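Local coordinates for peptidase, M20/M25/M40 family (Staphylococcus aureus, PDB 4EWT), which probably hydrolyses amide bonds of N-acylated amino acids or related substrates, as an amidohydrolase of the M20 metallopeptidase family with two manganese ions bound, at residues Pro298-Asp303 against Asp334-Ala339; Val157-Gly162 against Glu341-Phe346; Val235-Phe240 against Val253-Asp258. One frame throughout, in Å; residues are numbered along the deposited sequence.

Contact 1 (Pro298-Asp303 against Asp334-Ala339)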
ATOM      1  N   PRO A 298     -29.513  -1.129  12.267  1.00 22.84           N
ATOM      2  CA  PRO A 298     -29.186   0.300  12.294  1.00 22.24           C
ATOM      3  C   PRO A 298     -28.503   0.675  13.614  1.00 21.94           C
ATOM      4  O   PRO A 298     -28.559  -0.098  14.580  1.00 22.05           O
ATOM      5  CB  PRO A 298     -30.562   0.984  12.181  1.00 23.47           C
ATOM      6  CG  PRO A 298     -31.550  -0.038  12.665  1.00 23.95           C
ATOM      7  CD  PRO A 298     -30.966  -1.379  12.287  1.00 23.86           C
ATOM      8  N   ALA A 299     -27.845   1.830  13.650  1.00 21.27           N
ATOM      9  CA  ALA A 299     -27.354   2.396  14.906  1.00 21.06           C
ATOM     10  C   ALA A 299     -28.504   2.631  15.887  1.00 22.25           C
ATOM     11  O   ALA A 299     -29.616   2.986  15.488  1.00 22.74           O
ATOM     12  CB  ALA A 299     -26.612   3.692  14.645  1.00 20.76           C
ATOM     13  N   LEU A 300     -28.235   2.434  17.173  1.00 22.24           N
ATOM     14  CA  LEU A 300     -29.278   2.577  18.177  1.00 22.84           C
ATOM     15  C   LEU A 300     -29.353   4.035  18.603  1.00 23.26           C
ATOM     16  O   LEU A 300     -28.397   4.583  19.170  1.00 22.76           O
ATOM     17  CB  LEU A 300     -28.995   1.685  19.375  1.00 22.83           C
ATOM     18  CG  LEU A 300     -30.182   1.226  20.214  1.00 24.12           C
ATOM     19  CD1 LEU A 300     -29.661   0.191  21.197  1.00 22.97           C
ATOM     20  CD2 LEU A 300     -30.859   2.372  20.936  1.00 23.67           C
ATOM     21  N   TYR A 301     -30.485   4.655  18.307  1.00 23.49           N
ATOM     22  CA  TYR A 301     -30.692   6.059  18.604  1.00 25.05           C
ATOM     23  C   TYR A 301     -31.603   6.214  19.819  1.00 25.87           C
ATOM     24  O   TYR A 301     -32.788   5.900  19.755  1.00 26.60           O
ATOM     25  CB  TYR A 301     -31.291   6.773  17.382  1.00 25.40           C
ATOM     26  CG  TYR A 301     -31.392   8.261  17.574  1.00 28.04           C
ATOM     27  CD1 TYR A 301     -30.242   9.059  17.528  1.00 28.72           C
ATOM     28  CD2 TYR A 301     -32.620   8.876  17.811  1.00 29.27           C
ATOM     29  CE1 TYR A 301     -30.313  10.422  17.705  1.00 30.54           C
ATOM     30  CE2 TYR A 301     -32.700  10.252  17.993  1.00 32.21           C
ATOM     31  CZ  TYR A 301     -31.533  11.016  17.943  1.00 31.43           C
ATOM     32  OH  TYR A 301     -31.576  12.375  18.120  1.00 32.81           O
ATOM     33  N   ASN A 302     -31.041   6.666  20.932  1.00 26.29           N
ATOM     34  CA  ASN A 302     -31.841   6.976  22.095  1.00 28.09           C
ATOM     35  C   ASN A 302     -32.502   8.333  21.913  1.00 29.66           C
ATOM     36  O   ASN A 302     -31.820   9.361  21.876  1.00 30.19           O
ATOM     37  CB  ASN A 302     -31.006   6.941  23.372  1.00 27.66           C
ATOM     38  CG  ASN A 302     -30.886   5.543  23.952  1.00 27.62           C
ATOM     39  OD1 ASN A 302     -31.565   4.613  23.523  1.00 26.86           O
ATOM     40  ND2 ASN A 302     -30.015   5.392  24.928  1.00 27.16           N
ATOM     41  N   ASP A 303     -33.823   8.321  21.766  1.00 31.17           N
ATOM     42  CA  ASP A 303     -34.607   9.550  21.670  1.00 32.85           C
ATOM     43  C   ASP A 303     -34.247  10.493  22.820  1.00 34.05           C
ATOM     44  O   ASP A 303     -34.371  10.114  23.977  1.00 34.51           O
ATOM     45  CB  ASP A 303     -36.099   9.252  21.683  1.00 33.54           C
ATOM     46  CG  ASP A 303     -36.942  10.520  21.596  1.00 35.50           C
ATOM     47  OD1 ASP A 303     -37.596  10.872  22.602  1.00 35.81           O
ATOM     48  OD2 ASP A 303     -36.919  11.178  20.536  1.00 35.34           O
ATOM     49  N   ASP A 334     -30.198  -5.146  18.207  1.00 30.75           N
ATOM     50  CA  ASP A 334     -31.401  -5.037  17.378  1.00 30.50           C
ATOM     51  C   ASP A 334     -32.568  -4.276  18.008  1.00 29.00           C
ATOM     52  O   ASP A 334     -33.562  -3.989  17.339  1.00 30.04           O
ATOM     53  CB  ASP A 334     -31.790  -6.367  16.700  1.00 32.29           C
ATOM     54  CG  ASP A 334     -32.858  -7.147  17.445  1.00 33.23           C
ATOM     55  OD1 ASP A 334     -33.115  -6.875  18.637  1.00 32.23           O
ATOM     56  OD2 ASP A 334     -33.437  -8.061  16.810  1.00 35.16           O
ATOM     57  N   PHE A 335     -32.413  -3.900  19.273  1.00 26.79           N
ATOM     58  CA  PHE A 335     -33.296  -2.909  19.894  1.00 25.97           C
ATOM     59  C   PHE A 335     -33.371  -1.657  19.021  1.00 26.45           C
ATOM     60  O   PHE A 335     -34.362  -0.923  19.061  1.00 26.62           O
ATOM     61  CB  PHE A 335     -32.804  -2.531  21.295  1.00 24.57           C
ATOM     62  CG  PHE A 335     -33.742  -1.626  22.046  1.00 24.38           C
ATOM     63  CD1 PHE A 335     -34.743  -2.160  22.854  1.00 22.48           C
ATOM     64  CD2 PHE A 335     -33.618  -0.234  21.957  1.00 23.90           C
ATOM     65  CE1 PHE A 335     -35.615  -1.343  23.550  1.00 22.86           C
ATOM     66  CE2 PHE A 335     -34.481   0.598  22.648  1.00 24.12           C
ATOM     67  CZ  PHE A 335     -35.494   0.042  23.453  1.00 25.01           C
ATOM     68  N   ALA A 336     -32.319  -1.426  18.236  1.00 26.12           N
ATOM     69  CA  ALA A 336     -32.243  -0.256  17.359  1.00 27.09           C
ATOM     70  C   ALA A 336     -33.412  -0.166  16.388  1.00 28.68           C
ATOM     71  O   ALA A 336     -33.783   0.929  15.971  1.00 29.97           O
ATOM     72  CB  ALA A 336     -30.936  -0.249  16.610  1.00 26.68           C
ATOM     73  N   TYR A 337     -33.966  -1.317  16.015  1.00 29.34           N
ATOM     74  CA  TYR A 337     -35.176  -1.379  15.196  1.00 31.67           C
ATOM     75  C   TYR A 337     -36.400  -0.788  15.890  1.00 32.46           C
ATOM     76  O   TYR A 337     -37.164  -0.068  15.254  1.00 34.98           O
ATOM     77  CB  TYR A 337     -35.473  -2.812  14.745  1.00 32.45           C
ATOM     78  CG  TYR A 337     -34.597  -3.296  13.603  1.00 32.91           C
ATOM     79  CD1 TYR A 337     -34.639  -2.678  12.355  1.00 34.03           C
ATOM     80  CD2 TYR A 337     -33.750  -4.389  13.770  1.00 31.97           C
ATOM     81  CE1 TYR A 337     -33.837  -3.129  11.304  1.00 35.02           C
ATOM     82  CE2 TYR A 337     -32.960  -4.850  12.740  1.00 31.84           C
ATOM     83  CZ  TYR A 337     -33.002  -4.216  11.513  1.00 34.48           C
ATOM     84  OH  TYR A 337     -32.209  -4.682  10.499  1.00 36.96           O
ATOM     85  N   TYR A 338     -36.590  -1.080  17.182  1.00 31.26           N
ATOM     86  CA  TYR A 338     -37.643  -0.417  17.967  1.00 31.85           C
ATOM     87  C   TYR A 338     -37.387   1.077  18.007  1.00 32.54           C
ATOM     88  O   TYR A 338     -38.297   1.883  17.803  1.00 33.86           O
ATOM     89  CB  TYR A 338     -37.696  -0.919  19.421  1.00 30.34           C
ATOM     90  CG  TYR A 338     -37.839  -2.400  19.563  1.00 29.92           C
ATOM     91  CD1 TYR A 338     -39.028  -3.038  19.219  1.00 30.77           C
ATOM     92  CD2 TYR A 338     -36.793  -3.169  20.054  1.00 27.96           C
ATOM     93  CE1 TYR A 338     -39.162  -4.390  19.336  1.00 30.68           C
ATOM     94  CE2 TYR A 338     -36.921  -4.532  20.181  1.00 29.25           C
ATOM     95  CZ  TYR A 338     -38.116  -5.137  19.818  1.00 30.05           C
ATOM     96  OH  TYR A 338     -38.268  -6.498  19.934  1.00 32.56           O
ATOM     97  N   ALA A 339     -36.128   1.429  18.269  1.00 31.60           N
ATOM     98  CA  ALA A 339     -35.728   2.809  18.481  1.00 32.51           C
ATOM     99  C   ALA A 339     -35.912   3.674  17.231  1.00 35.10           C
ATOM    100  O   ALA A 339     -35.861   4.897  17.309  1.00 36.16           O
ATOM    101  CB  ALA A 339     -34.298   2.865  18.984  1.00 30.66           C
TER
HETATM  102  O   HOH W   1     -32.268   3.252  16.252  1.00  2.00           O
HETATM  103  O   HOH W   2     -35.729   6.290  19.305  1.00  2.00           O

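Contact 2 (Val157-Gly162 against Glu341-Phe346)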
ATOM      1  N   VAL A 157     -48.315   1.361  20.803  1.00 48.04           N
ATOM      2  CA  VAL A 157     -47.175   1.724  21.650  1.00 44.72           C
ATOM      3  C   VAL A 157     -46.658   3.136  21.392  1.00 45.23           C
ATOM      4  O   VAL A 157     -46.329   3.485  20.260  1.00 46.20           O
ATOM      5  CB  VAL A 157     -45.994   0.724  21.480  1.00 41.77           C
ATOM      6  CG1 VAL A 157     -44.784   1.191  22.271  1.00 39.52           C
ATOM      7  CG2 VAL A 157     -46.400  -0.683  21.917  1.00 40.16           C
ATOM      8  N   ASP A 158     -46.566   3.925  22.460  1.00 44.59           N
ATOM      9  CA  ASP A 158     -46.057   5.294  22.394  1.00 45.53           C
ATOM     10  C   ASP A 158     -44.528   5.378  22.543  1.00 42.87           C
ATOM     11  O   ASP A 158     -43.855   6.062  21.760  1.00 43.62           O
ATOM     12  CB  ASP A 158     -46.769   6.157  23.446  1.00 47.68           C
ATOM     13  CG  ASP A 158     -48.262   6.349  23.147  1.00 50.76           C
ATOM     14  OD1 ASP A 158     -49.101   5.695  23.812  1.00 50.15           O
ATOM     15  OD2 ASP A 158     -48.592   7.157  22.247  1.00 53.67           O
ATOM     16  N   HIS A 159     -43.981   4.676  23.536  1.00 39.69           N
ATOM     17  CA  HIS A 159     -42.532   4.638  23.772  1.00 37.17           C
ATOM     18  C   HIS A 159     -42.038   3.223  24.085  1.00 34.08           C
ATOM     19  O   HIS A 159     -42.794   2.403  24.609  1.00 33.61           O
ATOM     20  CB  HIS A 159     -42.147   5.547  24.942  1.00 37.78           C
ATOM     21  CG  HIS A 159     -42.357   7.005  24.684  1.00 40.89           C
ATOM     22  ND1 HIS A 159     -41.402   7.803  24.092  1.00 41.40           N
ATOM     23  CD2 HIS A 159     -43.403   7.817  24.964  1.00 43.19           C
ATOM     24  CE1 HIS A 159     -41.854   9.040  24.009  1.00 45.15           C
ATOM     25  NE2 HIS A 159     -43.064   9.079  24.536  1.00 47.63           N
ATOM     26  N   VAL A 160     -40.767   2.946  23.774  1.00 32.00           N
ATOM     27  CA  VAL A 160     -40.147   1.666  24.130  1.00 29.48           C
ATOM     28  C   VAL A 160     -38.970   1.900  25.071  1.00 28.42           C
ATOM     29  O   VAL A 160     -38.178   2.808  24.867  1.00 28.68           O
ATOM     30  CB  VAL A 160     -39.671   0.858  22.895  1.00 28.83           C
ATOM     31  CG1 VAL A 160     -39.338  -0.586  23.296  1.00 26.58           C
ATOM     32  CG2 VAL A 160     -40.726   0.859  21.804  1.00 30.63           C
ATOM     33  N   LEU A 161     -38.873   1.083  26.112  1.00 27.03           N
ATOM     34  CA  LEU A 161     -37.729   1.127  27.008  1.00 26.43           C
ATOM     35  C   LEU A 161     -37.091  -0.253  27.053  1.00 24.98           C
ATOM     36  O   LEU A 161     -37.776  -1.268  27.029  1.00 24.31           O
ATOM     37  CB  LEU A 161     -38.149   1.596  28.413  1.00 27.31           C
ATOM     38  CG  LEU A 161     -37.099   1.620  29.536  1.00 27.19           C
ATOM     39  CD1 LEU A 161     -35.989   2.617  29.257  1.00 27.49           C
ATOM     40  CD2 LEU A 161     -37.740   1.927  30.877  1.00 27.69           C
ATOM     41  N   GLY A 162     -35.767  -0.287  27.069  1.00 24.98           N
ATOM     42  CA  GLY A 162     -35.052  -1.542  27.195  1.00 23.83           C
ATOM     43  C   GLY A 162     -33.852  -1.366  28.089  1.00 24.50           C
ATOM     44  O   GLY A 162     -33.325  -0.268  28.241  1.00 25.01           O
ATOM     45  N   GLU A 341     -38.670   2.978  15.057  1.00 41.45           N
ATOM     46  CA  GLU A 341     -40.123   3.034  14.850  1.00 44.12           C
ATOM     47  C   GLU A 341     -40.819   3.910  15.887  1.00 44.20           C
ATOM     48  O   GLU A 341     -41.814   4.558  15.582  1.00 47.34           O
ATOM     49  CB  GLU A 341     -40.761   1.635  14.874  1.00 44.20           C
ATOM     50  CG  GLU A 341     -40.358   0.692  13.739  1.00 46.67           C
ATOM     51  CD  GLU A 341     -40.848   1.138  12.361  1.00 51.92           C
ATOM     52  OE1 GLU A 341     -41.845   1.884  12.285  1.00 56.08           O
ATOM     53  OE2 GLU A 341     -40.236   0.733  11.348  1.00 53.11           O
ATOM     54  N   ARG A 342     -40.316   3.899  17.116  1.00 41.12           N
ATOM     55  CA  ARG A 342     -40.871   4.728  18.182  1.00 41.31           C
ATOM     56  C   ARG A 342     -39.738   5.429  18.917  1.00 39.58           C
ATOM     57  O   ARG A 342     -38.610   4.950  18.899  1.00 37.40           O
ATOM     58  CB  ARG A 342     -41.691   3.875  19.178  1.00 40.29           C
ATOM     59  CG  ARG A 342     -42.779   3.001  18.565  1.00 41.66           C
ATOM     60  CD  ARG A 342     -43.961   3.807  18.021  1.00 46.69           C
ATOM     61  NE  ARG A 342     -45.097   2.937  17.711  1.00 49.37           N
ATOM     62  CZ  ARG A 342     -45.352   2.409  16.514  1.00 51.23           C
ATOM     63  NH1 ARG A 342     -44.570   2.657  15.474  1.00 52.03           N
ATOM     64  NH2 ARG A 342     -46.404   1.624  16.355  1.00 53.54           N
ATOM     65  N   PRO A 343     -40.031   6.561  19.576  1.00 41.09           N
ATOM     66  CA  PRO A 343     -39.028   7.154  20.455  1.00 40.13           C
ATOM     67  C   PRO A 343     -38.715   6.191  21.596  1.00 37.97           C
ATOM     68  O   PRO A 343     -39.633   5.709  22.281  1.00 37.57           O
ATOM     69  CB  PRO A 343     -39.716   8.421  20.982  1.00 43.20           C
ATOM     70  CG  PRO A 343     -41.151   8.236  20.715  1.00 45.16           C
ATOM     71  CD  PRO A 343     -41.262   7.364  19.518  1.00 44.44           C
ATOM     72  N   SER A 344     -37.435   5.874  21.772  1.00 35.92           N
ATOM     73  CA  SER A 344     -37.060   4.845  22.736  1.00 33.83           C
ATOM     74  C   SER A 344     -35.821   5.233  23.526  1.00 33.16           C
ATOM     75  O   SER A 344     -35.124   6.194  23.178  1.00 33.82           O
ATOM     76  CB  SER A 344     -36.826   3.507  22.029  1.00 31.88           C
ATOM     77  OG  SER A 344     -37.820   3.277  21.051  1.00 33.84           O
ATOM     78  N   ALA A 345     -35.585   4.481  24.602  1.00 31.66           N
ATOM     79  CA  ALA A 345     -34.388   4.600  25.414  1.00 30.96           C
ATOM     80  C   ALA A 345     -33.900   3.200  25.767  1.00 29.33           C
ATOM     81  O   ALA A 345     -34.652   2.369  26.287  1.00 28.67           O
ATOM     82  CB  ALA A 345     -34.667   5.392  26.670  1.00 32.92           C
ATOM     83  N   PHE A 346     -32.641   2.938  25.448  1.00 28.29           N
ATOM     84  CA  PHE A 346     -32.001   1.685  25.809  1.00 27.05           C
ATOM     85  C   PHE A 346     -30.985   2.064  26.855  1.00 27.82           C
ATOM     86  O   PHE A 346     -30.081   2.850  26.581  1.00 28.78           O
ATOM     87  CB  PHE A 346     -31.332   1.076  24.576  1.00 25.93           C
ATOM     88  CG  PHE A 346     -30.880  -0.354  24.746  1.00 24.46           C
ATOM     89  CD1 PHE A 346     -31.805  -1.386  24.952  1.00 24.19           C
ATOM     90  CD2 PHE A 346     -29.535  -0.677  24.662  1.00 23.01           C
ATOM     91  CE1 PHE A 346     -31.378  -2.718  25.079  1.00 21.31           C
ATOM     92  CE2 PHE A 346     -29.097  -2.011  24.779  1.00 22.81           C
ATOM     93  CZ  PHE A 346     -30.024  -3.023  24.989  1.00 21.56           C
TER

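Contact 3 (Val235-Phe240 against Val253-Asp258)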
ATOM      1  N   VAL A 235     -14.028  -0.630   9.719  1.00 14.00           N
ATOM      2  CA  VAL A 235     -14.055  -1.444   8.515  1.00 13.79           C
ATOM      3  C   VAL A 235     -13.042  -2.539   8.717  1.00 14.67           C
ATOM      4  O   VAL A 235     -11.815  -2.282   8.769  1.00 13.12           O
ATOM      5  CB  VAL A 235     -13.764  -0.606   7.229  1.00 13.98           C
ATOM      6  CG1 VAL A 235     -13.809  -1.489   6.004  1.00 13.59           C
ATOM      7  CG2 VAL A 235     -14.794   0.529   7.081  1.00 13.96           C
ATOM      8  N   THR A 236     -13.557  -3.754   8.903  1.00 15.66           N
ATOM      9  CA  THR A 236     -12.720  -4.945   9.107  1.00 17.07           C
ATOM     10  C   THR A 236     -12.862  -5.929   7.940  1.00 16.74           C
ATOM     11  O   THR A 236     -13.991  -6.256   7.533  1.00 17.34           O
ATOM     12  CB  THR A 236     -13.072  -5.659  10.428  1.00 17.66           C
ATOM     13  OG1 THR A 236     -12.545  -4.908  11.522  1.00 19.53           O
ATOM     14  CG2 THR A 236     -12.448  -7.063  10.484  1.00 19.08           C
ATOM     15  N   ILE A 237     -11.731  -6.383   7.388  1.00 15.89           N
ATOM     16  CA  ILE A 237     -11.737  -7.513   6.465  1.00 15.83           C
ATOM     17  C   ILE A 237     -11.389  -8.728   7.293  1.00 15.86           C
ATOM     18  O   ILE A 237     -10.230  -8.930   7.632  1.00 15.27           O
ATOM     19  CB  ILE A 237     -10.719  -7.401   5.303  1.00 15.94           C
ATOM     20  CG1 ILE A 237     -10.990  -6.175   4.431  1.00 16.91           C
ATOM     21  CG2 ILE A 237     -10.763  -8.669   4.433  1.00 16.47           C
ATOM     22  CD1 ILE A 237     -12.405  -6.146   3.810  1.00 16.65           C
ATOM     23  N   GLY A 238     -12.403  -9.529   7.625  1.00 14.67           N
ATOM     24  CA  GLY A 238     -12.207 -10.723   8.412  1.00 15.03           C
ATOM     25  C   GLY A 238     -11.879 -11.965   7.606  1.00 15.65           C
ATOM     26  O   GLY A 238     -11.401 -12.958   8.159  1.00 15.65           O
ATOM     27  N   SER A 239     -12.119 -11.919   6.297  1.00 15.62           N
ATOM     28  CA  SER A 239     -11.866 -13.090   5.452  1.00 15.73           C
ATOM     29  C   SER A 239     -11.257 -12.652   4.121  1.00 15.22           C
ATOM     30  O   SER A 239     -11.870 -11.895   3.367  1.00 14.42           O
ATOM     31  CB  SER A 239     -13.156 -13.875   5.241  1.00 16.09           C
ATOM     32  OG  SER A 239     -12.897 -15.125   4.659  1.00 17.18           O
ATOM     33  N   PHE A 240     -10.014 -13.072   3.877  1.00 14.27           N
ATOM     34  CA  PHE A 240      -9.372 -12.853   2.587  1.00 13.66           C
ATOM     35  C   PHE A 240      -9.120 -14.273   2.076  1.00 13.87           C
ATOM     36  O   PHE A 240      -8.123 -14.909   2.438  1.00 13.79           O
ATOM     37  CB  PHE A 240      -8.073 -12.053   2.792  1.00 12.35           C
ATOM     38  CG  PHE A 240      -7.377 -11.601   1.499  1.00 12.72           C
ATOM     39  CD1 PHE A 240      -7.106 -10.266   1.285  1.00 14.19           C
ATOM     40  CD2 PHE A 240      -6.940 -12.515   0.552  1.00 14.05           C
ATOM     41  CE1 PHE A 240      -6.444  -9.834   0.119  1.00 15.85           C
ATOM     42  CE2 PHE A 240      -6.288 -12.097  -0.627  1.00 15.51           C
ATOM     43  CZ  PHE A 240      -6.039 -10.760  -0.835  1.00 14.79           C
ATOM     44  N   VAL A 253      -9.967 -13.913  -5.796  1.00 18.41           N
ATOM     45  CA  VAL A 253      -9.990 -13.911  -4.336  1.00 17.87           C
ATOM     46  C   VAL A 253     -11.382 -13.495  -3.831  1.00 18.57           C
ATOM     47  O   VAL A 253     -12.086 -12.697  -4.459  1.00 17.15           O
ATOM     48  CB  VAL A 253      -8.830 -13.087  -3.652  1.00 17.29           C
ATOM     49  CG1 VAL A 253      -7.437 -13.482  -4.192  1.00 15.32           C
ATOM     50  CG2 VAL A 253      -9.027 -11.616  -3.780  1.00 18.19           C
ATOM     51  N   GLU A 254     -11.828 -14.065  -2.739  1.00 19.28           N
ATOM     52  CA  GLU A 254     -13.047 -13.644  -2.095  1.00 21.21           C
ATOM     53  C   GLU A 254     -12.770 -12.976  -0.797  1.00 20.12           C
ATOM     54  O   GLU A 254     -12.173 -13.518   0.062  1.00 19.05           O
ATOM     55  CB  GLU A 254     -14.006 -14.773  -1.810  1.00 23.15           C
ATOM     56  CG  GLU A 254     -14.305 -15.613  -2.924  1.00 29.94           C
ATOM     57  CD  GLU A 254     -15.475 -15.196  -3.702  1.00 36.41           C
ATOM     58  OE1 GLU A 254     -16.120 -14.203  -3.376  1.00 38.69           O
ATOM     59  OE2 GLU A 254     -15.725 -15.873  -4.683  1.00 39.85           O
ATOM     60  N   ILE A 255     -13.245 -11.772  -0.699  1.00 19.76           N
ATOM     61  CA  ILE A 255     -13.066 -10.968   0.486  1.00 19.82           C
ATOM     62  C   ILE A 255     -14.403 -10.807   1.198  1.00 20.73           C
ATOM     63  O   ILE A 255     -15.420 -10.544   0.566  1.00 20.71           O
ATOM     64  CB  ILE A 255     -12.447  -9.598   0.143  1.00 20.04           C
ATOM     65  CG1 ILE A 255     -10.931  -9.750  -0.094  1.00 18.18           C
ATOM     66  CG2 ILE A 255     -12.764  -8.561   1.234  1.00 20.28           C
ATOM     67  CD1 ILE A 255     -10.361  -8.690  -1.054  1.00 18.35           C
ATOM     68  N   GLU A 256     -14.398 -10.997   2.514  1.00 20.68           N
ATOM     69  CA  GLU A 256     -15.580 -10.716   3.301  1.00 21.30           C
ATOM     70  C   GLU A 256     -15.232  -9.757   4.422  1.00 20.94           C
ATOM     71  O   GLU A 256     -14.192  -9.895   5.089  1.00 20.11           O
ATOM     72  CB  GLU A 256     -16.195 -11.999   3.852  1.00 22.74           C
ATOM     73  CG  GLU A 256     -16.788 -12.912   2.788  1.00 24.30           C
ATOM     74  CD  GLU A 256     -17.414 -14.162   3.376  1.00 30.87           C
ATOM     75  OE1 GLU A 256     -17.200 -14.417   4.579  1.00 33.24           O
ATOM     76  OE2 GLU A 256     -18.119 -14.896   2.642  1.00 32.95           O
ATOM     77  N   GLY A 257     -16.107  -8.778   4.630  1.00 20.69           N
ATOM     78  CA  GLY A 257     -15.885  -7.801   5.689  1.00 20.59           C
ATOM     79  C   GLY A 257     -17.123  -7.337   6.428  1.00 20.74           C
ATOM     80  O   GLY A 257     -18.266  -7.647   6.054  1.00 20.61           O
ATOM     81  N   ASP A 258     -16.888  -6.604   7.504  1.00 20.91           N
ATOM     82  CA  ASP A 258     -17.976  -5.977   8.214  1.00 21.99           C
ATOM     83  C   ASP A 258     -17.637  -4.570   8.654  1.00 20.14           C
ATOM     84  O   ASP A 258     -16.470  -4.182   8.765  1.00 18.67           O
ATOM     85  CB  ASP A 258     -18.513  -6.852   9.351  1.00 24.41           C
ATOM     86  CG  ASP A 258     -17.777  -6.659  10.635  1.00 29.04           C
ATOM     87  OD1 ASP A 258     -16.598  -7.067  10.695  1.00 35.76           O
ATOM     88  OD2 ASP A 258     -18.382  -6.107  11.594  1.00 35.35           O
TER
HETATM   89  O   HOH W   3     -13.746 -14.853   2.170  1.00 12.45           O
HETATM   90  O   HOH W   4     -15.413 -17.016   5.222  1.00 21.30           O

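Contact 1 (Pro298-Asp303 against Asp334-Ala339)
Leu300 meets Ala336 where the short strand 300-302 crosses the first turn of the helix that begins near Phe335, the two axes passing 7.0 Å apart at 48°, with no direct hydrogen bond between them. The closest backbone approach is at Leu300 and Ala336, whose CA atoms are 4.2 Å apart. Ala336 CB sits against the strand backbone, 3.6 Å from Leu300 CA, and also touches the carbonyl oxygen of Pro298.

On one side of that methyl lies a CH-pi contact. Pro298 CD rests over one face of the Tyr337 ring, 3.7 Å from its centroid and displaced toward the rim, nearest to CE1 and CZ. The pyrrolidine and the phenol cross at about a right angle. Further along the strand, Leu300 holds CG anti to the backbone N (chi1 -154°), next to Ala336 CA and N. Both Leu300 methyls reach Phe335 CD2; Leu300 CD2 lies at the edge of that ring, near its plane, and also meets Ala339 CB at 4.0 Å.

The contact belongs to the metal-bearing domain of the M20 fold, where strand 300-302 pairs with strand 179-193 and helix 335-341 leads into strand 344-350 of the central sheet. The side chain of Phe335 is about 9 Å from a bound manganese ion, and the neighbouring Asp334 forms a salt bridge with Arg76.

Polar backbone groups are joined through water. One molecule donates to Ala299 O and to Ala336 O, 2.8 Å from the latter, and accepts from Tyr301 N, tying the strand to a helix carbonyl. Tyr301 O faces the helix too, with Ala339 CB 3.5 Å from it, while the Tyr301 ring leads away to an edge-to-face meeting with Tyr180.

Contact 2 (Val157-Gly162 against Glu341-Phe346)
The His159 imidazole and the Pro343 ring cross at about a right angle, with Pro343 CG 3.4 Å from His159 ND1 and nearly as close to CE1. Pro343 O lies at the imidazole edge and accepts a hydrogen bond from ND1 at 3.3 Å; ND1 stands above the carbonyl plane, and the N-H...O angle is a bent 137°. Phe306 stacks on the same imidazole. The Arg342 guanidinium receives Val157 O at its edge, in plane, through NE at 2.9 Å. A bend at chi2 (-70°) brings CD against Val157 O, while NH2 bonds to Leu154 O. The Phe346 ring approaches Gly162 obliquely, CD1 3.7 Å from Gly162 C.

Between these groups, strands 159-162 and 344-346 run parallel. Ala345 N donates to Val160 O at 3.1 Å and Gly162 N to Ala345 O at 3.0 Å, whereas Val160 N reaches Pro343 O only weakly. Val160 and Ser344 share one face of the sheet, Val160 CB 3.6 Å from Ser344 OG; Leu161 CD1 packs on Ala345 CB across the other. These are neighbouring strands of the central mixed sheet, with strand 72-78 on the far side of 159-166.

Pro343 O thus takes two donors, the weak Val160 N and His159 ND1, where the pairing starts, and Arg342 NE carries the bonding one step beyond it, to Val157 O.

Contact 3 (Val235-Phe240 against Val253-Asp258)
Strands 233-242 and 248-261 form an antiparallel beta hairpin in the second, smaller sheet of the chain, and this contact is part of its pairing, interrupted by a classic beta bulge. At one end Thr236 and Asp258 form a hydrogen-bonded pair: Thr236 N donates to Asp258 O at 2.9 Å and almost straight (175°), and Asp258 N returns a bond to Thr236 O. At the bulge Gly238 and Ser239 both face Glu256. Ser239 N bonds to Glu256 O at 3.1 Å and Gly238 N adds a weak, bent one, so a single carbonyl receives two donors; Glu256 N answers to Ser239 O at 2.8 Å.

One face is apolar. Ile237 CD1 touches Ile255 CG2 at 3.5 Å, and Ile255 CG1 lies over a face of the Phe240 ring, the two side chains running side by side. Val253 CG1 meets Phe240 CE2 obliquely, and helix 208-226 packs on this face. On the other, Ser239 CB lies 3.8 Å from Glu256 CB. Two waters link Ser239 OG to Glu254 O and to Glu256 OE1, while that hydroxyl also bonds Gly244 N of the second subunit.

Phe240 stacks on Phe240 of the second subunit and pairs with a strand there, carrying the sheet across the interface, as in the dimerisation (lid) domain of M20 enzymes, where a helix-backed antiparallel sheet joins its counterpart.

In the fold
Along the chain, contact 2 closes the longest loop, and contacts 3 and 1 follow in series within it. Contacts 1 and 2 are neighbours, their centres 9 Å apart: helix 335-341 runs directly into strand 344-350, and Asn302 OD1 probably bonds to Phe346 N and Asp303 N to Ser344 O. Both lie near the manganese ions held by Cys103, His105, Glu139, His164 and His362. Contact 3 lies with its centre 35 Å from that of contact 2, across the chain's centre, yet strand 300-302 of contact 1 reaches the same antiparallel sheet. Through strand 179-193, which pairs with both 300-302 and 248-261, this sheet probably links the metal-bearing part to the subunit interface.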